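Local atomic coordinates of myosin-I heavy chain (PDB entry 5EJR), a protein that is an actin-based class VII motor acting in the early steps of phagocytosis and adhesion, present here as a MyTH4-FERM module of its tail. Residues 5-10 against 37-42; 260-265 against 284-289; 296-301 against 498-503; 304-309 against 405-410. All coordinates share one frame; numbering follows the deposited sequence.

Contact 1: 5-10 against 37-42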
loop_
_atom_site.group_PDB
_atom_site.type_symbol
_atom_site.label_atom_id
_atom_site.label_comp_id
_atom_site.label_asym_id
_atom_site.label_seq_id
_atom_site.Cartn_x
_atom_site.Cartn_y
_atom_site.Cartn_z
ATOM N N GLN A 5 34.899 4.499 19.242
ATOM C CA GLN A 5 34.214 5.729 18.830
ATOM C C GLN A 5 32.817 5.799 19.452
ATOM O O GLN A 5 32.415 6.874 19.896
ATOM C CB GLN A 5 34.154 5.858 17.303
ATOM C CG GLN A 5 35.506 6.102 16.648
ATOM C CD GLN A 5 35.837 7.567 16.520
ATOM O OE1 GLN A 5 36.136 8.260 17.505
ATOM N NE2 GLN A 5 35.838 8.062 15.289
ATOM N N LEU A 6 32.110 4.641 19.550
ATOM C CA LEU A 6 30.783 4.558 20.167
ATOM C C LEU A 6 30.842 4.879 21.670
ATOM O O LEU A 6 30.013 5.648 22.150
ATOM C CB LEU A 6 30.091 3.193 19.903
ATOM C CG LEU A 6 28.750 2.928 20.629
ATOM C CD1 LEU A 6 27.622 3.811 20.096
ATOM C CD2 LEU A 6 28.347 1.481 20.539
ATOM N N ALA A 7 31.818 4.292 22.399
ATOM C CA ALA A 7 32.025 4.512 23.835
ATOM C C ALA A 7 32.353 5.976 24.112
ATOM O O ALA A 7 31.839 6.527 25.083
ATOM C CB ALA A 7 33.141 3.610 24.354
ATOM N N GLN A 8 33.175 6.615 23.240
ATOM C CA GLN A 8 33.550 8.034 23.339
ATOM C C GLN A 8 32.321 8.931 23.191
ATOM O O GLN A 8 32.200 9.925 23.913
ATOM C CB GLN A 8 34.596 8.407 22.291
ATOM C CG GLN A 8 36.012 7.936 22.631
ATOM C CD GLN A 8 36.995 8.183 21.508
ATOM O OE1 GLN A 8 36.899 9.161 20.748
ATOM N NE2 GLN A 8 37.986 7.310 21.395
ATOM N N TRP A 9 31.394 8.554 22.270
ATOM C CA TRP A 9 30.132 9.251 22.027
ATOM C C TRP A 9 29.219 9.081 23.252
ATOM O O TRP A 9 28.600 10.043 23.689
ATOM C CB TRP A 9 29.464 8.710 20.735
ATOM C CG TRP A 9 28.081 9.242 20.462
ATOM C CD1 TRP A 9 27.750 10.312 19.683
ATOM C CD2 TRP A 9 26.845 8.707 20.954
ATOM N NE1 TRP A 9 26.383 10.482 19.667
ATOM C CE2 TRP A 9 25.803 9.494 20.418
ATOM C CE3 TRP A 9 26.515 7.606 21.761
ATOM C CZ2 TRP A 9 24.456 9.229 20.682
ATOM C CZ3 TRP A 9 25.184 7.362 22.049
ATOM C CH2 TRP A 9 24.171 8.174 21.521
ATOM N N ALA A 10 29.137 7.864 23.794
ATOM C CA ALA A 10 28.310 7.537 24.950
ATOM C C ALA A 10 28.839 8.130 26.265
ATOM O O ALA A 10 28.054 8.299 27.198
ATOM C CB ALA A 10 28.185 6.036 25.083
ATOM N N ASP A 37 31.014 -0.358 36.546
ATOM C CA ASP A 37 31.581 -0.183 35.190
ATOM C C ASP A 37 30.529 0.375 34.192
ATOM O O ASP A 37 29.536 -0.304 33.902
ATOM C CB ASP A 37 32.292 -1.452 34.652
ATOM C CG ASP A 37 32.779 -1.383 33.213
ATOM O OD1 ASP A 37 33.183 -0.281 32.768
ATOM O OD2 ASP A 37 32.810 -2.442 32.548
ATOM N N PRO A 38 30.743 1.617 33.673
ATOM C CA PRO A 38 29.750 2.228 32.767
ATOM C C PRO A 38 29.522 1.506 31.436
ATOM O O PRO A 38 28.438 1.629 30.856
ATOM C CB PRO A 38 30.288 3.647 32.558
ATOM C CG PRO A 38 31.751 3.541 32.815
ATOM C CD PRO A 38 31.859 2.549 33.938
ATOM N N ASN A 39 30.525 0.740 30.972
ATOM C CA ASN A 39 30.471 -0.021 29.723
ATOM C C ASN A 39 29.439 -1.165 29.749
ATOM O O ASN A 39 29.015 -1.598 28.675
ATOM C CB ASN A 39 31.866 -0.526 29.326
ATOM C CG ASN A 39 32.876 0.580 29.116
ATOM O OD1 ASN A 39 32.925 1.230 28.066
ATOM N ND2 ASN A 39 33.707 0.820 30.116
ATOM N N THR A 40 28.997 -1.619 30.952
ATOM C CA THR A 40 27.999 -2.695 31.124
ATOM C C THR A 40 26.612 -2.335 30.523
ATOM O O THR A 40 25.759 -3.217 30.343
ATOM C CB THR A 40 27.891 -3.139 32.596
ATOM O OG1 THR A 40 27.361 -2.078 33.386
ATOM C CG2 THR A 40 29.216 -3.613 33.173
ATOM N N ALA A 41 26.400 -1.034 30.218
ATOM C CA ALA A 41 25.172 -0.525 29.621
ATOM C C ALA A 41 25.093 -0.958 28.152
ATOM O O ALA A 41 23.998 -1.030 27.612
ATOM C CB ALA A 41 25.123 0.993 29.731
ATOM N N PHE A 42 26.254 -1.262 27.523
ATOM C CA PHE A 42 26.359 -1.732 26.141
ATOM C C PHE A 42 26.138 -3.247 26.012
ATOM O O PHE A 42 26.166 -3.771 24.897
ATOM C CB PHE A 42 27.744 -1.398 25.575
ATOM C CG PHE A 42 28.017 0.061 25.315
ATOM C CD1 PHE A 42 27.300 0.759 24.348
ATOM C CD2 PHE A 42 29.041 0.720 25.984
ATOM C CE1 PHE A 42 27.576 2.101 24.084
ATOM C CE2 PHE A 42 29.320 2.060 25.715
ATOM C CZ PHE A 42 28.590 2.738 24.763
#

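Contact 2: 260-265 against 284-289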
loop_
_atom_site.group_PDB
_atom_site.type_symbol
_atom_site.label_atom_id
_atom_site.label_comp_id
_atom_site.label_asym_id
_atom_site.label_seq_id
_atom_site.Cartn_x
_atom_site.Cartn_y
_atom_site.Cartn_z
ATOM N N GLU A 260 -12.541 -9.330 -0.418
ATOM C CA GLU A 260 -13.827 -9.922 -0.788
ATOM C C GLU A 260 -14.780 -10.211 0.385
ATOM O O GLU A 260 -15.997 -10.072 0.210
ATOM C CB GLU A 260 -13.618 -11.186 -1.631
ATOM C CG GLU A 260 -13.218 -10.883 -3.068
ATOM C CD GLU A 260 -12.905 -12.079 -3.945
ATOM O OE1 GLU A 260 -13.426 -13.185 -3.669
ATOM O OE2 GLU A 260 -12.154 -11.902 -4.929
ATOM N N THR A 261 -14.253 -10.627 1.558
ATOM C CA THR A 261 -15.106 -10.947 2.716
ATOM C C THR A 261 -15.745 -9.676 3.274
ATOM O O THR A 261 -16.928 -9.680 3.625
ATOM C CB THR A 261 -14.376 -11.794 3.766
ATOM O OG1 THR A 261 -13.384 -11.002 4.407
ATOM C CG2 THR A 261 -13.760 -13.050 3.186
ATOM N N ALA A 262 -14.971 -8.584 3.312
ATOM C CA ALA A 262 -15.447 -7.270 3.721
ATOM C C ALA A 262 -15.338 -6.466 2.439
ATOM O O ALA A 262 -14.236 -6.030 2.125
ATOM C CB ALA A 262 -14.534 -6.691 4.796
ATOM N N GLY A 263 -16.439 -6.396 1.673
ATOM C CA GLY A 263 -16.577 -5.749 0.362
ATOM C C GLY A 263 -15.877 -4.418 0.158
ATOM O O GLY A 263 -16.516 -3.365 0.088
ATOM N N ILE A 264 -14.552 -4.470 0.025
ATOM C CA ILE A 264 -13.687 -3.308 -0.149
ATOM C C ILE A 264 -12.887 -3.491 -1.416
ATOM O O ILE A 264 -12.383 -4.582 -1.694
ATOM C CB ILE A 264 -12.747 -3.094 1.087
ATOM C CG1 ILE A 264 -13.545 -2.831 2.379
ATOM C CG2 ILE A 264 -11.697 -1.958 0.846
ATOM C CD1 ILE A 264 -12.842 -3.270 3.614
ATOM N N SER A 265 -12.825 -2.413 -2.191
ATOM C CA SER A 265 -12.007 -2.210 -3.371
ATOM C C SER A 265 -11.654 -0.747 -3.270
ATOM O O SER A 265 -12.512 0.129 -3.436
ATOM C CB SER A 265 -12.754 -2.520 -4.659
ATOM O OG SER A 265 -11.889 -2.201 -5.735
ATOM N N SER A 284 -4.988 -3.374 9.711
ATOM C CA SER A 284 -6.429 -3.306 9.461
ATOM C C SER A 284 -7.208 -4.277 10.336
ATOM O O SER A 284 -6.833 -5.448 10.460
ATOM C CB SER A 284 -6.731 -3.582 7.989
ATOM O OG SER A 284 -8.126 -3.641 7.733
ATOM N N GLU A 285 -8.314 -3.786 10.917
ATOM C CA GLU A 285 -9.204 -4.580 11.764
ATOM C C GLU A 285 -10.303 -5.255 10.923
ATOM O O GLU A 285 -11.125 -6.003 11.464
ATOM C CB GLU A 285 -9.787 -3.711 12.896
ATOM C CG GLU A 285 -10.089 -4.474 14.179
ATOM C CD GLU A 285 -8.889 -5.043 14.911
ATOM O OE1 GLU A 285 -8.599 -6.249 14.736
ATOM O OE2 GLU A 285 -8.239 -4.282 15.664
ATOM N N GLU A 286 -10.294 -5.017 9.589
ATOM C CA GLU A 286 -11.256 -5.612 8.657
ATOM C C GLU A 286 -11.076 -7.115 8.587
ATOM O O GLU A 286 -9.948 -7.608 8.640
ATOM C CB GLU A 286 -11.154 -5.003 7.237
ATOM C CG GLU A 286 -11.658 -3.573 7.120
ATOM C CD GLU A 286 -13.151 -3.314 7.255
ATOM O OE1 GLU A 286 -13.950 -4.276 7.170
ATOM O OE2 GLU A 286 -13.522 -2.129 7.419
ATOM N N LYS A 287 -12.195 -7.833 8.485
ATOM C CA LYS A 287 -12.239 -9.285 8.362
ATOM C C LYS A 287 -11.772 -9.685 6.953
ATOM O O LYS A 287 -12.046 -8.971 5.983
ATOM C CB LYS A 287 -13.682 -9.784 8.574
ATOM C CG LYS A 287 -14.201 -9.717 10.024
ATOM C CD LYS A 287 -13.830 -10.941 10.898
ATOM C CE LYS A 287 -14.353 -12.287 10.413
ATOM N NZ LYS A 287 -15.839 -12.363 10.411
ATOM N N GLY A 288 -11.088 -10.822 6.861
ATOM C CA GLY A 288 -10.625 -11.377 5.596
ATOM C C GLY A 288 -9.297 -10.876 5.074
ATOM O O GLY A 288 -8.625 -10.064 5.716
ATOM N N GLU A 289 -8.919 -11.380 3.884
ATOM C CA GLU A 289 -7.645 -11.091 3.229
ATOM C C GLU A 289 -7.732 -10.062 2.080
ATOM O O GLU A 289 -8.629 -10.145 1.236
ATOM C CB GLU A 289 -7.032 -12.408 2.710
ATOM C CG GLU A 289 -5.513 -12.417 2.700
ATOM C CD GLU A 289 -4.851 -13.333 1.686
ATOM O OE1 GLU A 289 -5.135 -13.191 0.474
ATOM O OE2 GLU A 289 -3.992 -14.144 2.100
#

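Contact 3: 296-301 against 498-503. With EDO (1,2-ethanediol), chain E; EDO (1,2-ethanediol), chain B.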
loop_
_atom_site.group_PDB
_atom_site.type_symbol
_atom_site.label_atom_id
_atom_site.label_comp_id
_atom_site.label_asym_id
_atom_site.label_seq_id
_atom_site.Cartn_x
_atom_site.Cartn_y
_atom_site.Cartn_z
ATOM N N ARG A 296 -8.035 -1.008 -15.124
ATOM C CA ARG A 296 -7.842 0.121 -16.021
ATOM C C ARG A 296 -8.466 1.287 -15.276
ATOM O O ARG A 296 -9.639 1.223 -14.847
ATOM C CB ARG A 296 -8.475 -0.068 -17.398
ATOM C CG ARG A 296 -8.144 1.183 -18.213
ATOM C CD ARG A 296 -8.554 1.060 -19.594
ATOM N NE ARG A 296 -8.471 2.333 -20.301
ATOM C CZ ARG A 296 -8.680 2.417 -21.601
ATOM N NH1 ARG A 296 -8.937 1.321 -22.310
ATOM N NH2 ARG A 296 -8.636 3.589 -22.208
ATOM N N ARG A 297 -7.618 2.260 -14.978
ATOM C CA ARG A 297 -7.951 3.396 -14.144
ATOM C C ARG A 297 -8.452 4.579 -14.943
ATOM O O ARG A 297 -9.421 5.200 -14.537
ATOM C CB ARG A 297 -6.726 3.779 -13.290
ATOM C CG ARG A 297 -6.959 4.936 -12.274
ATOM C CD ARG A 297 -7.803 4.537 -11.068
ATOM N NE ARG A 297 -7.173 3.485 -10.264
ATOM C CZ ARG A 297 -7.806 2.402 -9.813
ATOM N NH1 ARG A 297 -9.093 2.214 -10.081
ATOM N NH2 ARG A 297 -7.154 1.497 -9.090
ATOM N N PHE A 298 -7.800 4.908 -16.059
ATOM C CA PHE A 298 -8.142 6.098 -16.820
ATOM C C PHE A 298 -8.758 5.830 -18.188
ATOM O O PHE A 298 -8.335 4.937 -18.905
ATOM C CB PHE A 298 -6.910 6.992 -16.949
ATOM C CG PHE A 298 -6.315 7.381 -15.613
ATOM C CD1 PHE A 298 -6.953 8.313 -14.789
ATOM C CD2 PHE A 298 -5.090 6.867 -15.202
ATOM C CE1 PHE A 298 -6.384 8.694 -13.561
ATOM C CE2 PHE A 298 -4.510 7.265 -13.979
ATOM C CZ PHE A 298 -5.166 8.163 -13.164
ATOM N N PHE A 299 -9.749 6.650 -18.540
ATOM C CA PHE A 299 -10.497 6.548 -19.789
ATOM C C PHE A 299 -10.520 7.924 -20.395
ATOM O O PHE A 299 -11.249 8.782 -19.912
ATOM C CB PHE A 299 -11.934 6.041 -19.510
ATOM C CG PHE A 299 -11.984 4.594 -19.076
ATOM C CD1 PHE A 299 -11.775 4.243 -17.742
ATOM C CD2 PHE A 299 -12.238 3.582 -20.001
ATOM C CE1 PHE A 299 -11.797 2.902 -17.347
ATOM C CE2 PHE A 299 -12.269 2.239 -19.606
ATOM C CZ PHE A 299 -12.046 1.905 -18.287
ATOM N N LEU A 300 -9.653 8.154 -21.390
ATOM C CA LEU A 300 -9.475 9.461 -22.049
ATOM C C LEU A 300 -10.241 9.608 -23.345
ATOM O O LEU A 300 -10.479 10.734 -23.785
ATOM C CB LEU A 300 -7.966 9.712 -22.306
ATOM C CG LEU A 300 -7.130 9.996 -21.027
ATOM C CD1 LEU A 300 -5.643 10.227 -21.371
ATOM C CD2 LEU A 300 -7.640 11.246 -20.304
ATOM N N ASP A 301 -10.614 8.493 -23.961
ATOM C CA ASP A 301 -11.344 8.516 -25.240
ATOM C C ASP A 301 -12.847 8.621 -25.030
ATOM O O ASP A 301 -13.332 8.265 -23.961
ATOM C CB ASP A 301 -10.935 7.330 -26.122
ATOM C CG ASP A 301 -9.422 7.304 -26.321
ATOM O OD1 ASP A 301 -8.846 8.375 -26.648
ATOM O OD2 ASP A 301 -8.797 6.266 -26.002
ATOM N N ALA A 498 -5.220 13.161 -5.426
ATOM C CA ALA A 498 -4.285 14.046 -6.145
ATOM C C ALA A 498 -3.778 13.380 -7.440
ATOM O O ALA A 498 -3.711 14.023 -8.468
ATOM C CB ALA A 498 -3.104 14.392 -5.244
ATOM N N SER A 499 -3.429 12.093 -7.389
ATOM C CA SER A 499 -2.937 11.382 -8.567
ATOM C C SER A 499 -4.031 11.317 -9.693
ATOM O O SER A 499 -3.745 11.625 -10.852
ATOM C CB SER A 499 -2.455 9.985 -8.163
ATOM O OG SER A 499 -2.608 9.043 -9.214
ATOM N N VAL A 500 -5.274 10.938 -9.340
ATOM C CA VAL A 500 -6.381 10.862 -10.317
ATOM C C VAL A 500 -6.721 12.256 -10.842
ATOM O O VAL A 500 -6.813 12.452 -12.060
ATOM C CB VAL A 500 -7.607 10.130 -9.715
ATOM C CG1 VAL A 500 -8.817 10.220 -10.640
ATOM C CG2 VAL A 500 -7.261 8.678 -9.430
ATOM N N TYR A 501 -6.924 13.229 -9.936
ATOM C CA TYR A 501 -7.195 14.599 -10.369
ATOM C C TYR A 501 -6.030 15.140 -11.282
ATOM O O TYR A 501 -6.307 15.653 -12.352
ATOM C CB TYR A 501 -7.433 15.550 -9.161
ATOM C CG TYR A 501 -7.719 16.974 -9.596
ATOM C CD1 TYR A 501 -6.684 17.858 -9.881
ATOM C CD2 TYR A 501 -9.023 17.412 -9.800
ATOM C CE1 TYR A 501 -6.940 19.140 -10.361
ATOM C CE2 TYR A 501 -9.289 18.695 -10.261
ATOM C CZ TYR A 501 -8.242 19.552 -10.553
ATOM O OH TYR A 501 -8.491 20.833 -10.985
ATOM N N GLN A 502 -4.770 15.026 -10.868
ATOM C CA GLN A 502 -3.648 15.516 -11.699
ATOM C C GLN A 502 -3.667 14.903 -13.111
ATOM O O GLN A 502 -3.552 15.638 -14.098
ATOM C CB GLN A 502 -2.283 15.265 -11.014
ATOM C CG GLN A 502 -1.036 15.577 -11.882
ATOM C CD GLN A 502 -0.915 17.013 -12.372
ATOM O OE1 GLN A 502 -0.329 17.273 -13.429
ATOM N NE2 GLN A 502 -1.411 17.986 -11.609
ATOM N N PHE A 503 -3.876 13.585 -13.202
ATOM C CA PHE A 503 -3.876 12.898 -14.504
ATOM C C PHE A 503 -4.905 13.445 -15.452
ATOM O O PHE A 503 -4.559 13.801 -16.582
ATOM C CB PHE A 503 -4.008 11.367 -14.376
ATOM C CG PHE A 503 -3.865 10.642 -15.700
ATOM C CD1 PHE A 503 -4.959 10.481 -16.551
ATOM C CD2 PHE A 503 -2.638 10.139 -16.105
ATOM C CE1 PHE A 503 -4.821 9.831 -17.780
ATOM C CE2 PHE A 503 -2.503 9.489 -17.338
ATOM C CZ PHE A 503 -3.596 9.332 -18.158
HETATM C C1 EDO E . -4.612 6.017 -9.476
HETATM O O1 EDO E . -4.366 4.629 -9.728
HETATM C C2 EDO E . -4.094 6.411 -8.040
HETATM O O2 EDO E . -2.684 6.571 -8.121
HETATM C C1 EDO B . -16.230 8.197 -21.176
HETATM O O1 EDO B . -16.387 8.689 -22.490
HETATM C C2 EDO B . -14.791 7.689 -21.038
HETATM O O2 EDO B . -14.527 6.786 -22.127
#

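Contact 4: 304-309 against 405-410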
loop_
_atom_site.group_PDB
_atom_site.type_symbol
_atom_site.label_atom_id
_atom_site.label_comp_id
_atom_site.label_asym_id
_atom_site.label_seq_id
_atom_site.Cartn_x
_atom_site.Cartn_y
_atom_site.Cartn_z
ATOM N N ASN A 304 -18.852 7.614 -26.426
ATOM C CA ASN A 304 -19.950 7.878 -27.356
ATOM C C ASN A 304 -19.538 7.771 -28.812
ATOM O O ASN A 304 -20.408 7.579 -29.680
ATOM C CB ASN A 304 -20.606 9.232 -27.062
ATOM C CG ASN A 304 -21.313 9.229 -25.725
ATOM O OD1 ASN A 304 -20.886 9.883 -24.771
ATOM N ND2 ASN A 304 -22.330 8.390 -25.589
ATOM N N LYS A 305 -18.202 7.842 -29.088
ATOM C CA LYS A 305 -17.658 7.735 -30.456
ATOM C C LYS A 305 -16.890 6.418 -30.681
ATOM O O LYS A 305 -16.190 6.276 -31.684
ATOM C CB LYS A 305 -16.721 8.948 -30.728
ATOM C CG LYS A 305 -17.470 10.268 -30.673
ATOM C CD LYS A 305 -16.578 11.445 -31.001
ATOM C CE LYS A 305 -17.384 12.725 -31.073
ATOM N NZ LYS A 305 -16.499 13.923 -31.070
ATOM N N ILE A 306 -16.965 5.476 -29.732
ATOM C CA ILE A 306 -16.191 4.229 -29.796
ATOM C C ILE A 306 -16.332 3.445 -31.145
ATOM O O ILE A 306 -15.328 2.966 -31.670
ATOM C CB ILE A 306 -16.482 3.330 -28.568
ATOM C CG1 ILE A 306 -15.492 2.133 -28.494
ATOM C CG2 ILE A 306 -17.941 2.900 -28.491
ATOM C CD1 ILE A 306 -15.586 1.255 -27.185
ATOM N N LEU A 307 -17.551 3.331 -31.691
ATOM C CA LEU A 307 -17.783 2.607 -32.924
ATOM C C LEU A 307 -17.162 3.293 -34.146
ATOM O O LEU A 307 -16.850 2.614 -35.122
ATOM C CB LEU A 307 -19.291 2.344 -33.150
ATOM C CG LEU A 307 -19.976 1.462 -32.056
ATOM C CD1 LEU A 307 -21.482 1.376 -32.290
ATOM C CD2 LEU A 307 -19.386 0.061 -32.056
ATOM N N ASP A 308 -16.957 4.609 -34.067
ATOM C CA ASP A 308 -16.363 5.363 -35.167
ATOM C C ASP A 308 -14.909 5.733 -34.907
ATOM O O ASP A 308 -14.307 6.382 -35.756
ATOM C CB ASP A 308 -17.222 6.585 -35.525
ATOM C CG ASP A 308 -18.616 6.203 -36.023
ATOM O OD1 ASP A 308 -18.713 5.375 -36.949
ATOM O OD2 ASP A 308 -19.600 6.709 -35.466
ATOM N N GLN A 309 -14.336 5.315 -33.739
ATOM C CA GLN A 309 -12.926 5.553 -33.390
ATOM C C GLN A 309 -12.352 4.289 -32.747
ATOM O O GLN A 309 -11.665 4.349 -31.710
ATOM C CB GLN A 309 -12.773 6.735 -32.432
ATOM C CG GLN A 309 -13.497 8.004 -32.833
ATOM C CD GLN A 309 -13.203 9.123 -31.864
ATOM O OE1 GLN A 309 -13.078 8.934 -30.647
ATOM N NE2 GLN A 309 -13.073 10.323 -32.395
ATOM N N LEU A 405 -18.476 -6.877 -31.431
ATOM C CA LEU A 405 -19.482 -7.101 -30.393
ATOM C C LEU A 405 -19.009 -6.511 -29.042
ATOM O O LEU A 405 -19.808 -5.948 -28.300
ATOM C CB LEU A 405 -19.779 -8.594 -30.252
ATOM C CG LEU A 405 -20.578 -9.289 -31.382
ATOM C CD1 LEU A 405 -20.491 -10.822 -31.216
ATOM C CD2 LEU A 405 -22.053 -8.817 -31.426
ATOM N N LYS A 406 -17.720 -6.592 -28.758
ATOM C CA LYS A 406 -17.146 -6.044 -27.536
ATOM C C LYS A 406 -17.244 -4.496 -27.548
ATOM O O LYS A 406 -17.648 -3.903 -26.543
ATOM C CB LYS A 406 -15.704 -6.557 -27.321
ATOM C CG LYS A 406 -15.616 -8.082 -27.055
ATOM C CD LYS A 406 -14.182 -8.559 -27.004
ATOM C CE LYS A 406 -14.092 -10.061 -27.078
ATOM N NZ LYS A 406 -12.698 -10.533 -26.963
ATOM N N LEU A 407 -17.035 -3.882 -28.731
ATOM C CA LEU A 407 -17.142 -2.428 -28.909
ATOM C C LEU A 407 -18.587 -1.973 -28.768
ATOM O O LEU A 407 -18.833 -0.920 -28.187
ATOM C CB LEU A 407 -16.588 -1.999 -30.296
ATOM C CG LEU A 407 -15.076 -2.140 -30.515
ATOM C CD1 LEU A 407 -14.717 -2.052 -31.997
ATOM C CD2 LEU A 407 -14.320 -1.073 -29.785
ATOM N N MET A 408 -19.544 -2.783 -29.280
ATOM C CA MET A 408 -20.986 -2.519 -29.230
ATOM C C MET A 408 -21.433 -2.580 -27.765
ATOM O O MET A 408 -22.237 -1.761 -27.334
ATOM C CB MET A 408 -21.757 -3.603 -30.016
ATOM C CG MET A 408 -21.817 -3.398 -31.502
ATOM S SD MET A 408 -22.659 -4.803 -32.328
ATOM C CE MET A 408 -24.362 -4.532 -31.824
ATOM N N PHE A 409 -20.958 -3.595 -27.034
ATOM C CA PHE A 409 -21.275 -3.753 -25.609
ATOM C C PHE A 409 -20.771 -2.517 -24.831
ATOM O O PHE A 409 -21.543 -1.895 -24.114
ATOM C CB PHE A 409 -20.639 -5.041 -25.063
ATOM C CG PHE A 409 -20.615 -5.127 -23.550
ATOM C CD1 PHE A 409 -21.799 -5.202 -22.819
ATOM C CD2 PHE A 409 -19.412 -5.064 -22.854
ATOM C CE1 PHE A 409 -21.771 -5.272 -21.419
ATOM C CE2 PHE A 409 -19.389 -5.121 -21.458
ATOM C CZ PHE A 409 -20.571 -5.206 -20.751
ATOM N N ILE A 410 -19.493 -2.127 -25.042
ATOM C CA ILE A 410 -18.948 -0.949 -24.359
ATOM C C ILE A 410 -19.723 0.314 -24.738
ATOM O O ILE A 410 -20.029 1.096 -23.864
ATOM C CB ILE A 410 -17.423 -0.794 -24.570
ATOM C CG1 ILE A 410 -16.676 -2.038 -24.014
ATOM C CG2 ILE A 410 -16.939 0.505 -23.916
ATOM C CD1 ILE A 410 -15.285 -2.346 -24.610
#

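Contact 1: 5-10 against 37-42
F42, just after the short 3-10 turn 38-41, packs its ring against one flank of helix 5-11 at the MyTH4 end of the tail module, where L6, A7 and A10 receive it. CB of F42 points toward the helix, and chi1 of -70° sets CG anti to the carbonyl carbon; from there the ring atoms meet the helix one by one. On one side CD1 lies 4.0 Å from CD2 of L6, and further out CE1 is 3.7 Å from that same L6 CD2, the two side chains meeting tip to tip. On the other side CE2 comes 4.1 Å from CA of A7. At the very tip CZ is 3.3 Å from CB of A10, a tight approach of the ring to a methyl group. L6 also touches L144 and Q151 on helix 142-159 and Y112 on helix 104-113, which ties the N-terminal helix to the MyTH4 bundle. F14 adds a second aromatic ring beside F42. The turn is braced internally: T40 N and T40 OG1 both donate to D37 O, and ND2 of N39 reaches the syn lone pair of D37 OD1 at 2.9 Å, with an N-H...O angle of 161°.

Contact 2: 260-265 against 284-289
The backbones of T261 and G288 draw together to 5.3 Å between CA of T261 and CA of G288, then open slightly, with CA of A262 and CA of K287 6.0 Å apart. G288 has a positive phi (86°), and a CB there would run into OG1 of T261, so glycine suits the place on both counts. T261 sets OG1 between its backbone N and carbonyl carbon (chi1 70°), where it lies 3.0 Å from G288 CA. N259 ties the two loops, its OD1 hydrogen-bonded to T261 OG1 and A262 N, its ND2 to K287 O. CB of A262 packs 3.6 Å from K287 O and 3.4 Å from OE1 of E286. The E286 chain bends at chi2 (-70°), bringing CD to 3.7 Å from CD1 of I264; these two side chains cross obliquely. S284 holds the start of its loop in an ST turn, its OG accepting from E286 N at 3.2 Å. At the start of 260-265, OE2 of E260 is hydrogen-bonded to Y291 OH on strand 290-296. Here the hairpin turn between strands 253-259 and 264-267 rests on the link from helix 274-283 into strand 290-296, within the ubiquitin-like first lobe of the FERM domain.

Contact 3: 296-301 against 498-503
F298 and F503 stack face to face, their centroids 3.9 Å apart and their planes only 17° from parallel, where the segment following strand 290-296 of the ubiquitin-like FERM lobe meets the C-terminal helix 494-505 of the PTB-like lobe. The nearest atoms of the stack are F298 CD1 and F503 CD1, at 3.4 Å, and CB of F503 adds a CH-pi contact over the same F298 face. The opposite face is taken by R297 CG, 3.7 Å above the F298 ring and over its centre. At the ring edge, in plane, V500 CA lies 3.9 Å from F298 CE1. L300 completes this shell by laying CD1 3.7 Å from CE1 of F503. With an alanine at F298 the ring would be gone, and F503 would probably lose its stacking partner, with a gap opened between R297 CG and the helix. Farther out, Y504 meets F298 edge-to-face and its OH is hydrogen-bonded to F299 N. R297, its chain bent at chi2 and chi3, donates a hydrogen bond from NE to O1 of a 1,2-ethanediol, probably from the crystallisation liquor, and its NH2 is hydrogen-bonded to S256 OG. The diol's other hydroxyl, O2, is hydrogen-bonded to S499 OG at 2.7 Å. The backbone of F298 is secured from its own segment: R296 NE donates to F298 O at 3.0 Å, with an N-H...O angle of 164° and the acceptor in the guanidinium plane.

Contact 4: 304-309 against 405-410
Helix 402-416, in the helical middle lobe of the FERM domain, presents L407 and I410, with M408 alongside, to I306 and L307 of the turn that precedes helix 311-314. I306 has CG1 anti to its backbone N (chi1 -170°), which places that atom 3.6 Å from CD2 of L407. Its CD1 goes on to CG2 of I410, also at 3.6 Å, the two isoleucines crossing at about a right angle. Within this middle lobe the apolar contact joins the segment entering it to a helix almost a hundred residues later; F320 of helix 317-332 touches both L407 and I410. An alanine in place of I306 would probably leave L407 CD2 and I410 CG2 without their mates and open a gap against the helix. Next to I306, L307 slides past L407 in the opposite direction, its CD2 3.9 Å from CB of L407. The same L307 CD2 lies 4.0 Å from the backbone N of M408 and 4.3 Å from M408 CG.

Overall arrangement
Contact 1 stands alone at the MyTH4 end, its centre about 40 Å from that of the chain, and about 74 Å, centre to centre, from contact 4 in the FERM middle lobe. The other three all belong to the FERM part. Contact 2 is within the ubiquitin-like lobe; contact 3 joins the loop leaving that lobe to the last helix of the PTB-like lobe. The centres of contacts 2 and 3 are about 25 Å apart, their nearest atoms about 7 Å. Contact 4 is nested inside the loop closed by contact 3, about 20 Å from it between centres, with 296-301 leading almost directly into 304-309. Only contact 3 includes bound small molecules, two 1,2-ethanediols.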